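Local coordinates for enterobactin synthetase component F-related protein (PDB 4OXI) that probably activates glycine with ATP as an adenylation-domain ligase, and is held here with glycyl-adenosine-5'-phosphate bound in its pocket, at residues T366-F374 and P384-L394; L239-D247 and V270-I278. All blocks are in the same frame, centred on the assembly; numbering follows the deposited sequence.

Contact 1: residues T366-F374 and P384-L394; sequences TIAVTYHRF and PIGRAFEEECL. With GAP (glycyl-adenosine-5'-phosphate), chain B.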
loop_
_atom_site.group_PDB
_atom_site.type_symbol
_atom_site.label_atom_id
_atom_site.label_comp_id
_atom_site.label_asym_id
_atom_site.label_seq_id
_atom_site.Cartn_x
_atom_site.Cartn_y
_atom_site.Cartn_z
ATOM N N THR A 366 -1.604 4.697 8.284
ATOM C CA THR A 366 -0.202 4.627 7.853
ATOM C C THR A 366 0.411 3.233 7.993
ATOM O O THR A 366 1.182 2.967 8.922
ATOM C CB THR A 366 0.664 5.690 8.573
ATOM O OG1 THR A 366 0.019 6.961 8.455
ATOM C CG2 THR A 366 2.055 5.799 7.939
ATOM N N ILE A 367 0.059 2.360 7.049
ATOM C CA ILE A 367 0.693 1.046 6.845
ATOM C C ILE A 367 0.330 -0.037 7.876
ATOM O O ILE A 367 -0.522 -0.890 7.610
ATOM C CB ILE A 367 2.210 1.171 6.692
ATOM C CG1 ILE A 367 2.559 2.327 5.742
ATOM C CG2 ILE A 367 2.802 -0.148 6.207
ATOM C CD1 ILE A 367 4.074 2.587 5.625
ATOM N N ALA A 368 0.970 -0.020 9.042
ATOM C CA ALA A 368 0.617 -0.966 10.095
ATOM C C ALA A 368 0.646 -0.259 11.431
ATOM O O ALA A 368 1.483 0.627 11.642
ATOM C CB ALA A 368 1.587 -2.158 10.104
ATOM N N VAL A 369 -0.226 -0.668 12.349
ATOM C CA VAL A 369 -0.278 -0.025 13.660
ATOM C C VAL A 369 -0.012 -1.010 14.802
ATOM O O VAL A 369 0.329 -0.604 15.914
ATOM C CB VAL A 369 -1.619 0.741 13.871
ATOM C CG1 VAL A 369 -2.775 -0.220 13.978
ATOM C CG2 VAL A 369 -1.551 1.638 15.093
ATOM N N THR A 370 -0.156 -2.305 14.532
ATOM C CA THR A 370 0.245 -3.310 15.502
ATOM C C THR A 370 1.120 -4.358 14.851
ATOM O O THR A 370 1.191 -4.457 13.616
ATOM C CB THR A 370 -0.953 -4.051 16.117
ATOM O OG1 THR A 370 -1.500 -4.948 15.141
ATOM C CG2 THR A 370 -2.033 -3.069 16.604
ATOM N N TYR A 371 1.756 -5.164 15.691
ATOM C CA TYR A 371 2.645 -6.222 15.232
ATOM C C TYR A 371 2.654 -7.343 16.262
ATOM O O TYR A 371 2.365 -7.125 17.443
ATOM C CB TYR A 371 4.069 -5.698 15.088
ATOM C CG TYR A 371 4.770 -5.570 16.423
ATOM C CD1 TYR A 371 5.687 -6.526 16.845
ATOM C CD2 TYR A 371 4.506 -4.496 17.269
ATOM C CE1 TYR A 371 6.323 -6.419 18.071
ATOM C CE2 TYR A 371 5.139 -4.383 18.502
ATOM C CZ TYR A 371 6.048 -5.347 18.892
ATOM O OH TYR A 371 6.687 -5.241 20.102
ATOM N N HIS A 372 3.024 -8.534 15.816
ATOM C CA HIS A 372 3.148 -9.661 16.702
ATOM C C HIS A 372 4.186 -10.631 16.161
ATOM O O HIS A 372 4.055 -11.092 15.029
ATOM C CB HIS A 372 1.819 -10.389 16.796
ATOM C CG HIS A 372 1.825 -11.498 17.796
ATOM N ND1 HIS A 372 1.876 -11.266 19.155
ATOM C CD2 HIS A 372 1.799 -12.844 17.640
ATOM C CE1 HIS A 372 1.875 -12.426 19.791
ATOM N NE2 HIS A 372 1.831 -13.396 18.896
ATOM N N ARG A 373 5.211 -10.958 16.948
ATOM C CA ARG A 373 6.157 -11.991 16.514
ATOM C C ARG A 373 5.502 -13.365 16.566
ATOM O O ARG A 373 4.982 -13.781 17.608
ATOM C CB ARG A 373 7.422 -12.006 17.367
ATOM C CG ARG A 373 8.219 -10.736 17.300
ATOM C CD ARG A 373 9.571 -10.873 18.017
ATOM N NE ARG A 373 10.195 -9.558 18.142
ATOM C CZ ARG A 373 9.816 -8.637 19.028
ATOM N NH1 ARG A 373 10.430 -7.457 19.062
ATOM N NH2 ARG A 373 8.819 -8.891 19.880
ATOM N N PHE A 374 5.528 -14.066 15.439
ATOM C CA PHE A 374 4.966 -15.395 15.363
ATOM C C PHE A 374 5.676 -16.315 16.362
ATOM O O PHE A 374 6.907 -16.389 16.384
ATOM C CB PHE A 374 5.128 -15.936 13.951
ATOM C CG PHE A 374 4.751 -17.370 13.809
ATOM C CD1 PHE A 374 3.438 -17.772 13.966
ATOM C CD2 PHE A 374 5.715 -18.327 13.511
ATOM C CE1 PHE A 374 3.084 -19.115 13.823
ATOM C CE2 PHE A 374 5.377 -19.668 13.367
ATOM C CZ PHE A 374 4.059 -20.062 13.518
ATOM N N PRO A 384 -2.022 -13.908 16.181
ATOM C CA PRO A 384 -2.565 -12.638 16.690
ATOM C C PRO A 384 -2.030 -11.449 15.887
ATOM O O PRO A 384 -0.937 -11.549 15.332
ATOM C CB PRO A 384 -2.008 -12.563 18.115
ATOM C CG PRO A 384 -1.724 -14.019 18.500
ATOM C CD PRO A 384 -1.368 -14.721 17.226
ATOM N N ILE A 385 -2.775 -10.347 15.831
ATOM C CA ILE A 385 -2.241 -9.118 15.236
ATOM C C ILE A 385 -1.429 -8.348 16.280
ATOM O O ILE A 385 -0.709 -7.401 15.958
ATOM C CB ILE A 385 -3.343 -8.221 14.627
ATOM C CG1 ILE A 385 -4.465 -7.945 15.628
ATOM C CG2 ILE A 385 -3.936 -8.873 13.384
ATOM C CD1 ILE A 385 -5.442 -6.825 15.147
ATOM N N GLY A 386 -1.551 -8.755 17.541
ATOM C CA GLY A 386 -0.580 -8.350 18.549
ATOM C C GLY A 386 -0.944 -7.115 19.337
ATOM O O GLY A 386 -2.068 -6.981 19.841
ATOM N N ARG A 387 0.015 -6.210 19.454
ATOM C CA ARG A 387 -0.215 -4.959 20.157
ATOM C C ARG A 387 0.427 -3.805 19.410
ATOM O O ARG A 387 1.250 -4.015 18.513
ATOM C CB ARG A 387 0.329 -5.039 21.588
ATOM C CG ARG A 387 1.721 -5.643 21.677
ATOM C CD ARG A 387 2.328 -5.498 23.098
ATOM N NE ARG A 387 1.510 -6.159 24.111
ATOM C CZ ARG A 387 1.042 -5.553 25.197
ATOM N NH1 ARG A 387 0.290 -6.223 26.068
ATOM N NH2 ARG A 387 1.331 -4.275 25.415
ATOM N N ALA A 388 0.055 -2.589 19.795
ATOM C CA ALA A 388 0.455 -1.389 19.085
ATOM C C ALA A 388 1.914 -1.067 19.307
ATOM O O ALA A 388 2.481 -1.414 20.341
ATOM C CB ALA A 388 -0.404 -0.211 19.532
ATOM N N PHE A 389 2.512 -0.376 18.342
ATOM C CA PHE A 389 3.853 0.155 18.512
ATOM C C PHE A 389 3.893 1.143 19.673
ATOM O O PHE A 389 4.853 1.180 20.420
ATOM C CB PHE A 389 4.306 0.858 17.239
ATOM C CG PHE A 389 4.433 -0.057 16.057
ATOM C CD1 PHE A 389 5.347 -1.090 16.066
ATOM C CD2 PHE A 389 3.654 0.133 14.925
ATOM C CE1 PHE A 389 5.477 -1.938 14.974
ATOM C CE2 PHE A 389 3.781 -0.714 13.826
ATOM C CZ PHE A 389 4.693 -1.750 13.856
ATOM N N GLU A 390 2.842 1.942 19.808
ATOM C CA GLU A 390 2.766 2.969 20.841
ATOM C C GLU A 390 1.568 2.728 21.737
ATOM O O GLU A 390 0.468 2.472 21.245
ATOM C CB GLU A 390 2.612 4.341 20.194
ATOM C CG GLU A 390 3.737 4.698 19.251
ATOM C CD GLU A 390 3.614 6.109 18.732
ATOM O OE1 GLU A 390 2.588 6.420 18.070
ATOM O OE2 GLU A 390 4.542 6.908 18.998
ATOM N N GLU A 391 1.756 2.830 23.050
ATOM C CA GLU A 391 0.622 2.650 23.954
ATOM C C GLU A 391 -0.313 3.842 23.798
ATOM O O GLU A 391 0.082 4.866 23.239
ATOM C CB GLU A 391 1.078 2.436 25.407
ATOM C CG GLU A 391 1.786 1.076 25.678
ATOM C CD GLU A 391 0.828 -0.127 25.890
ATOM O OE1 GLU A 391 1.219 -1.079 26.612
ATOM O OE2 GLU A 391 -0.300 -0.148 25.333
ATOM N N GLU A 392 -1.561 3.671 24.242
ATOM C CA GLU A 392 -2.625 4.681 24.133
ATOM C C GLU A 392 -3.177 4.903 22.728
ATOM O O GLU A 392 -3.875 5.890 22.488
ATOM C CB GLU A 392 -2.202 6.019 24.751
ATOM C CG GLU A 392 -1.687 5.888 26.173
ATOM C CD GLU A 392 -1.558 7.218 26.885
ATOM O OE1 GLU A 392 -1.238 8.236 26.221
ATOM O OE2 GLU A 392 -1.783 7.237 28.117
ATOM N N CYS A 393 -2.901 3.975 21.813
ATOM C CA CYS A 393 -3.340 4.104 20.421
ATOM C C CYS A 393 -4.584 3.303 20.066
ATOM O O CYS A 393 -5.217 3.563 19.039
ATOM C CB CYS A 393 -2.215 3.679 19.464
ATOM S SG CYS A 393 -0.961 4.940 19.304
ATOM N N LEU A 394 -4.912 2.307 20.880
ATOM C CA LEU A 394 -5.962 1.373 20.520
ATOM C C LEU A 394 -7.104 1.418 21.526
ATOM O O LEU A 394 -6.878 1.559 22.728
ATOM C CB LEU A 394 -5.410 -0.044 20.478
ATOM C CG LEU A 394 -4.238 -0.318 19.536
ATOM C CD1 LEU A 394 -3.883 -1.784 19.582
ATOM C CD2 LEU A 394 -4.594 0.086 18.119
HETATM N N GAP B . -1.713 -1.121 5.221
HETATM C CA GAP B . -1.729 -2.606 5.067
HETATM C C GAP B . -3.062 -2.976 4.446
HETATM O O GAP B . -3.362 -4.122 4.165
HETATM P PA GAP B . -5.441 -1.967 3.507
HETATM O O1A GAP B . -6.058 -0.634 3.850
HETATM O O2A GAP B . -5.308 -2.411 2.060
HETATM O O3A GAP B . -3.999 -1.894 4.202
HETATM C "C5'" GAP B . -6.636 -2.792 5.691
HETATM O "O5'" GAP B . -6.264 -3.070 4.341
HETATM C "C4'" GAP B . -7.452 -3.953 6.222
HETATM O "O4'" GAP B . -6.754 -5.176 5.974
HETATM C "C3'" GAP B . -7.608 -3.934 7.727
HETATM O "O3'" GAP B . -8.689 -3.090 8.122
HETATM C "C2'" GAP B . -7.845 -5.401 8.038
HETATM O "O2'" GAP B . -9.173 -5.770 7.699
HETATM C "C1'" GAP B . -7.016 -6.123 7.009
HETATM N N9 GAP B . -5.728 -6.530 7.615
HETATM C C8 GAP B . -4.567 -5.856 7.515
HETATM N N7 GAP B . -3.569 -6.502 8.168
HETATM C C5 GAP B . -4.106 -7.616 8.714
HETATM C C6 GAP B . -3.609 -8.730 9.547
HETATM N N6 GAP B . -2.300 -8.798 9.912
HETATM N N1 GAP B . -4.502 -9.683 9.906
HETATM C C2 GAP B . -5.802 -9.632 9.536
HETATM N N3 GAP B . -6.315 -8.643 8.780
HETATM C C4 GAP B . -5.529 -7.629 8.343
HETATM O O HOH W 1 0.893 1.761 17.271
#
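T370 and A388 form an antiparallel non-hydrogen-bonded pair, their CA atoms 4.1 Å apart, and the neighbouring pair, Y371 with R387, is joined by backbone bonds in both directions, Y371 N lying 3.1 Å from R387 O. F389 N extends this ladder to V369 O, which also accepts from a water that itself accepts from E390 N, so one carbonyl secures the turn after strand 387-388 twice over. The T370 hydroxyl supplies a side-chain bond: OG1 donates to I385 O at 2.7 Å, approaching from above the carbonyl plane instead of along a lone pair. A chi1 of 73° puts OG1 between the backbone N and carbonyl carbon, and it leaves CG2 beside the backbone N, 3.7 Å from L394 CD1. Strands 370-373 and 387-388 end a five-strand mixed sheet, 387-388 being one of its two outermost strands; V369 and T370 both face Y360 of strand 356-360, a classic beta bulge, and I385 with G386 makes a second one against L461. The Y371 and F389 rings lie almost parallel, planes at 6°, yet are slid apart with centroids 5.4 Å from each other, so CD2 of Y371 meets CE1 of F389 with little overlap. A368 O, itself bonded to Q423 NE2, sits in the plane of the F389 ring at its CE2 edge. Elsewhere P384 covers one face of the H372 imidazole: its CB is 3.9 Å from the centroid of the H372 ring, a CH-pi contact, while P384 O is engaged by N358 ND2. Both segments also reach the ligand. I367 O accepts from N of GAP at 2.7 Å, holding the glycyl amine, whereas I385 CG2 lies 3.6 Å from N1 of the GAP adenine.

Contact 2: residues L239-D247 and V270-I278; sequences LHCYISQID and VHDIFYSLI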
loop_
_atom_site.group_PDB
_atom_site.type_symbol
_atom_site.label_atom_id
_atom_site.label_comp_id
_atom_site.label_asym_id
_atom_site.label_seq_id
_atom_site.Cartn_x
_atom_site.Cartn_y
_atom_site.Cartn_z
ATOM N N LEU A 239 4.045 9.359 8.387
ATOM C CA LEU A 239 5.025 8.437 7.807
ATOM C C LEU A 239 6.261 8.295 8.681
ATOM O O LEU A 239 6.819 7.194 8.811
ATOM C CB LEU A 239 5.441 8.928 6.413
ATOM C CG LEU A 239 6.662 8.283 5.748
ATOM C CD1 LEU A 239 6.449 6.781 5.576
ATOM C CD2 LEU A 239 6.962 8.950 4.397
ATOM N N HIS A 240 6.707 9.416 9.254
ATOM C CA HIS A 240 7.919 9.425 10.092
ATOM C C HIS A 240 7.683 8.630 11.358
ATOM O O HIS A 240 8.562 7.906 11.813
ATOM C CB HIS A 240 8.340 10.856 10.435
ATOM C CG HIS A 240 9.035 11.560 9.312
ATOM N ND1 HIS A 240 8.945 12.920 9.112
ATOM C CD2 HIS A 240 9.832 11.088 8.325
ATOM C CE1 HIS A 240 9.658 13.257 8.054
ATOM N NE2 HIS A 240 10.214 12.166 7.562
ATOM N N CYS A 241 6.488 8.757 11.927
ATOM C CA CYS A 241 6.154 7.939 13.085
ATOM C C CYS A 241 6.254 6.440 12.764
ATOM O O CYS A 241 6.919 5.696 13.486
ATOM C CB CYS A 241 4.771 8.291 13.640
ATOM S SG CYS A 241 4.310 7.258 15.070
ATOM N N TYR A 242 5.620 5.994 11.677
ATOM C CA TYR A 242 5.671 4.571 11.323
ATOM C C TYR A 242 7.076 4.061 11.113
ATOM O O TYR A 242 7.471 3.069 11.711
ATOM C CB TYR A 242 4.871 4.245 10.062
ATOM C CG TYR A 242 5.061 2.795 9.667
ATOM C CD1 TYR A 242 4.392 1.785 10.345
ATOM C CD2 TYR A 242 5.923 2.429 8.638
ATOM C CE1 TYR A 242 4.556 0.450 10.001
ATOM C CE2 TYR A 242 6.099 1.080 8.280
ATOM C CZ TYR A 242 5.410 0.101 8.967
ATOM O OH TYR A 242 5.572 -1.231 8.634
ATOM N N ILE A 243 7.823 4.722 10.239
ATOM C CA ILE A 243 9.188 4.301 9.949
ATOM C C ILE A 243 10.057 4.226 11.214
ATOM O O ILE A 243 10.802 3.255 11.404
ATOM C CB ILE A 243 9.849 5.227 8.929
ATOM C CG1 ILE A 243 9.086 5.187 7.602
ATOM C CG2 ILE A 243 11.279 4.798 8.694
ATOM C CD1 ILE A 243 9.070 3.795 6.973
ATOM N N SER A 244 9.958 5.238 12.080
ATOM C CA SER A 244 10.746 5.226 13.322
ATOM C C SER A 244 10.377 4.042 14.226
ATOM O O SER A 244 11.253 3.466 14.858
ATOM C CB SER A 244 10.607 6.534 14.100
ATOM O OG SER A 244 9.383 6.540 14.809
ATOM N N GLN A 245 9.098 3.668 14.281
ATOM C CA GLN A 245 8.696 2.513 15.087
ATOM C C GLN A 245 9.338 1.247 14.553
ATOM O O GLN A 245 9.917 0.463 15.307
ATOM C CB GLN A 245 7.177 2.307 15.098
ATOM C CG GLN A 245 6.347 3.492 15.554
ATOM C CD GLN A 245 6.685 3.966 16.962
ATOM O OE1 GLN A 245 7.135 3.186 17.808
ATOM N NE2 GLN A 245 6.457 5.254 17.220
ATOM N N ILE A 246 9.234 1.039 13.244
ATOM C CA ILE A 246 9.723 -0.203 12.655
ATOM C C ILE A 246 11.260 -0.278 12.700
ATOM O O ILE A 246 11.843 -1.332 12.972
ATOM C CB ILE A 246 9.130 -0.416 11.236
ATOM C CG1 ILE A 246 8.860 -1.893 10.998
ATOM C CG2 ILE A 246 9.982 0.212 10.143
ATOM C CD1 ILE A 246 7.508 -2.308 11.535
ATOM N N ASP A 247 11.911 0.860 12.485
ATOM C CA ASP A 247 13.362 0.907 12.540
ATOM C C ASP A 247 13.914 0.584 13.940
ATOM O O ASP A 247 14.964 -0.041 14.069
ATOM C CB ASP A 247 13.864 2.262 12.078
ATOM C CG ASP A 247 15.322 2.470 12.399
ATOM O OD1 ASP A 247 16.156 1.746 11.812
ATOM O OD2 ASP A 247 15.634 3.355 13.230
ATOM N N VAL A 270 5.463 1.560 0.475
ATOM C CA VAL A 270 6.027 2.682 1.213
ATOM C C VAL A 270 6.925 2.185 2.332
ATOM O O VAL A 270 8.010 2.712 2.563
ATOM C CB VAL A 270 4.921 3.544 1.822
ATOM C CG1 VAL A 270 5.531 4.660 2.677
ATOM C CG2 VAL A 270 4.052 4.110 0.708
ATOM N N HIS A 271 6.475 1.152 3.024
ATOM C CA HIS A 271 7.320 0.506 4.024
ATOM C C HIS A 271 8.636 0.022 3.385
ATOM O O HIS A 271 9.721 0.396 3.844
ATOM C CB HIS A 271 6.538 -0.632 4.673
ATOM C CG HIS A 271 7.382 -1.614 5.423
ATOM N ND1 HIS A 271 7.297 -1.773 6.789
ATOM C CD2 HIS A 271 8.291 -2.522 4.995
ATOM C CE1 HIS A 271 8.129 -2.722 7.172
ATOM N NE2 HIS A 271 8.740 -3.199 6.104
ATOM N N ASP A 272 8.540 -0.787 2.326
ATOM C CA ASP A 272 9.728 -1.342 1.664
ATOM C C ASP A 272 10.745 -0.247 1.364
ATOM O O ASP A 272 11.932 -0.358 1.708
ATOM C CB ASP A 272 9.365 -2.025 0.323
ATOM C CG ASP A 272 8.308 -3.134 0.465
ATOM O OD1 ASP A 272 8.234 -3.776 1.544
ATOM O OD2 ASP A 272 7.549 -3.382 -0.521
ATOM N N ILE A 273 10.266 0.812 0.715
ATOM C CA ILE A 273 11.129 1.884 0.217
ATOM C C ILE A 273 11.834 2.658 1.327
ATOM O O ILE A 273 13.041 2.895 1.255
ATOM C CB ILE A 273 10.327 2.879 -0.663
ATOM C CG1 ILE A 273 9.831 2.195 -1.936
ATOM C CG2 ILE A 273 11.166 4.078 -1.028
ATOM C CD1 ILE A 273 9.027 3.122 -2.854
ATOM N N PHE A 274 11.099 3.064 2.358
ATOM C CA PHE A 274 11.704 3.925 3.369
ATOM C C PHE A 274 12.417 3.164 4.474
ATOM O O PHE A 274 13.351 3.693 5.083
ATOM C CB PHE A 274 10.695 4.959 3.885
ATOM C CG PHE A 274 10.320 5.955 2.836
ATOM C CD1 PHE A 274 11.175 7.009 2.543
ATOM C CD2 PHE A 274 9.153 5.808 2.099
ATOM C CE1 PHE A 274 10.864 7.909 1.552
ATOM C CE2 PHE A 274 8.832 6.710 1.105
ATOM C CZ PHE A 274 9.685 7.762 0.829
ATOM N N TYR A 275 11.989 1.921 4.703
ATOM C CA TYR A 275 12.697 0.995 5.582
ATOM C C TYR A 275 14.092 0.759 5.014
ATOM O O TYR A 275 15.087 0.784 5.733
ATOM C CB TYR A 275 11.967 -0.333 5.572
ATOM C CG TYR A 275 12.261 -1.298 6.698
ATOM C CD1 TYR A 275 12.848 -0.887 7.896
ATOM C CD2 TYR A 275 11.910 -2.630 6.565
ATOM C CE1 TYR A 275 13.074 -1.804 8.935
ATOM C CE2 TYR A 275 12.124 -3.532 7.574
ATOM C CZ TYR A 275 12.707 -3.125 8.754
ATOM O OH TYR A 275 12.903 -4.083 9.722
ATOM N N SER A 276 14.168 0.511 3.712
ATOM C CA SER A 276 15.469 0.290 3.101
ATOM C C SER A 276 16.310 1.567 3.171
ATOM O O SER A 276 17.498 1.532 3.472
ATOM C CB SER A 276 15.315 -0.163 1.648
ATOM O OG SER A 276 16.592 -0.284 1.031
ATOM N N LEU A 277 15.679 2.695 2.893
ATOM C CA LEU A 277 16.392 3.960 2.786
ATOM C C LEU A 277 17.012 4.377 4.124
ATOM O O LEU A 277 18.167 4.780 4.181
ATOM C CB LEU A 277 15.422 5.036 2.297
ATOM C CG LEU A 277 15.866 6.454 1.932
ATOM C CD1 LEU A 277 17.130 6.507 1.084
ATOM C CD2 LEU A 277 14.714 7.102 1.184
ATOM N N ILE A 278 16.242 4.279 5.201
ATOM C CA ILE A 278 16.727 4.716 6.501
ATOM C C ILE A 278 17.861 3.818 6.983
ATOM O O ILE A 278 18.667 4.220 7.823
ATOM C CB ILE A 278 15.593 4.770 7.543
ATOM C CG1 ILE A 278 16.045 5.528 8.798
ATOM C CG2 ILE A 278 15.133 3.379 7.902
ATOM C CD1 ILE A 278 14.921 5.771 9.784
#
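Y242 OH and H271 ND1 share a hydrogen bond of 2.6 Å, the short polar link in an otherwise apolar interface; either atom could be the donor. The bond is made rim to rim: ND1 lies near the plane of the phenol ring at its edge, the hydroxyl lies near the plane of the imidazole, and the two rings are turned 55° against each other with neither over the other's face. With CG anti to the backbone N (chi1 175°), the phenol of Y242 extends to H271. On the imidazole, CB of Y275, one helical turn further on, stands over one face toward the rim, and I246 CG1 lies 4.0 Å from H271 CE1, the two side chains crossing at about a right angle. The two segments belong to helices 236-249 and 268-279 of the adenylation fold, whose segment axes come within 10.1 Å and cross at -63°. At one end L239 CD1 touches V270 CG1 at 3.7 Å, while L239 CD2 lies above a face of the F274 ring, which also meets the ring of Y118 from helix 108-119. In the middle, I243 sends CD1 against F274 CB, 3.7 Å away. Its other branch, CG2, passes the I278 side chain running in the opposite direction and lies 3.9 Å from I278 CD1, with D247 CG near that same methyl. I246 CG2 meets the Y275 ring at CD1, 3.8 Å off, these side chains again being nearly perpendicular; the phenol oxygen of Y275 is bonded to F250 O, fixing the outer end of the ring. Beyond the pair, H271 and D272 rest on L307 and Y275 on V305, both of strand 305-308, while I278 packs on I56 of helix 51-62.

How the contacts relate
Contact 2 is the more buried: 8 of its 10 touching residues are buried, against 7 of 12 in contact 1, and its centre lies about 13 Å from the centre of the chain, that of contact 1 about 17 Å. Contact 1 is built mainly from backbone bonds at the sheet margin; contact 2 is side-chain packing between helices with one tyrosine-histidine bond. The two touch: A368 O lies 3.4 Å from Y242 CD1 and I367 CD1 lies 3.5 Å from Y242 CD2, so helix 236-249 backs the chain carrying the amine-binding carbonyl. Strand 305-308, in contact 1's sheet, also receives helix 268-279. Contact 1 touches the ligand; in contact 2 the side chain of Y242 is about 8 Å from the bound GAP.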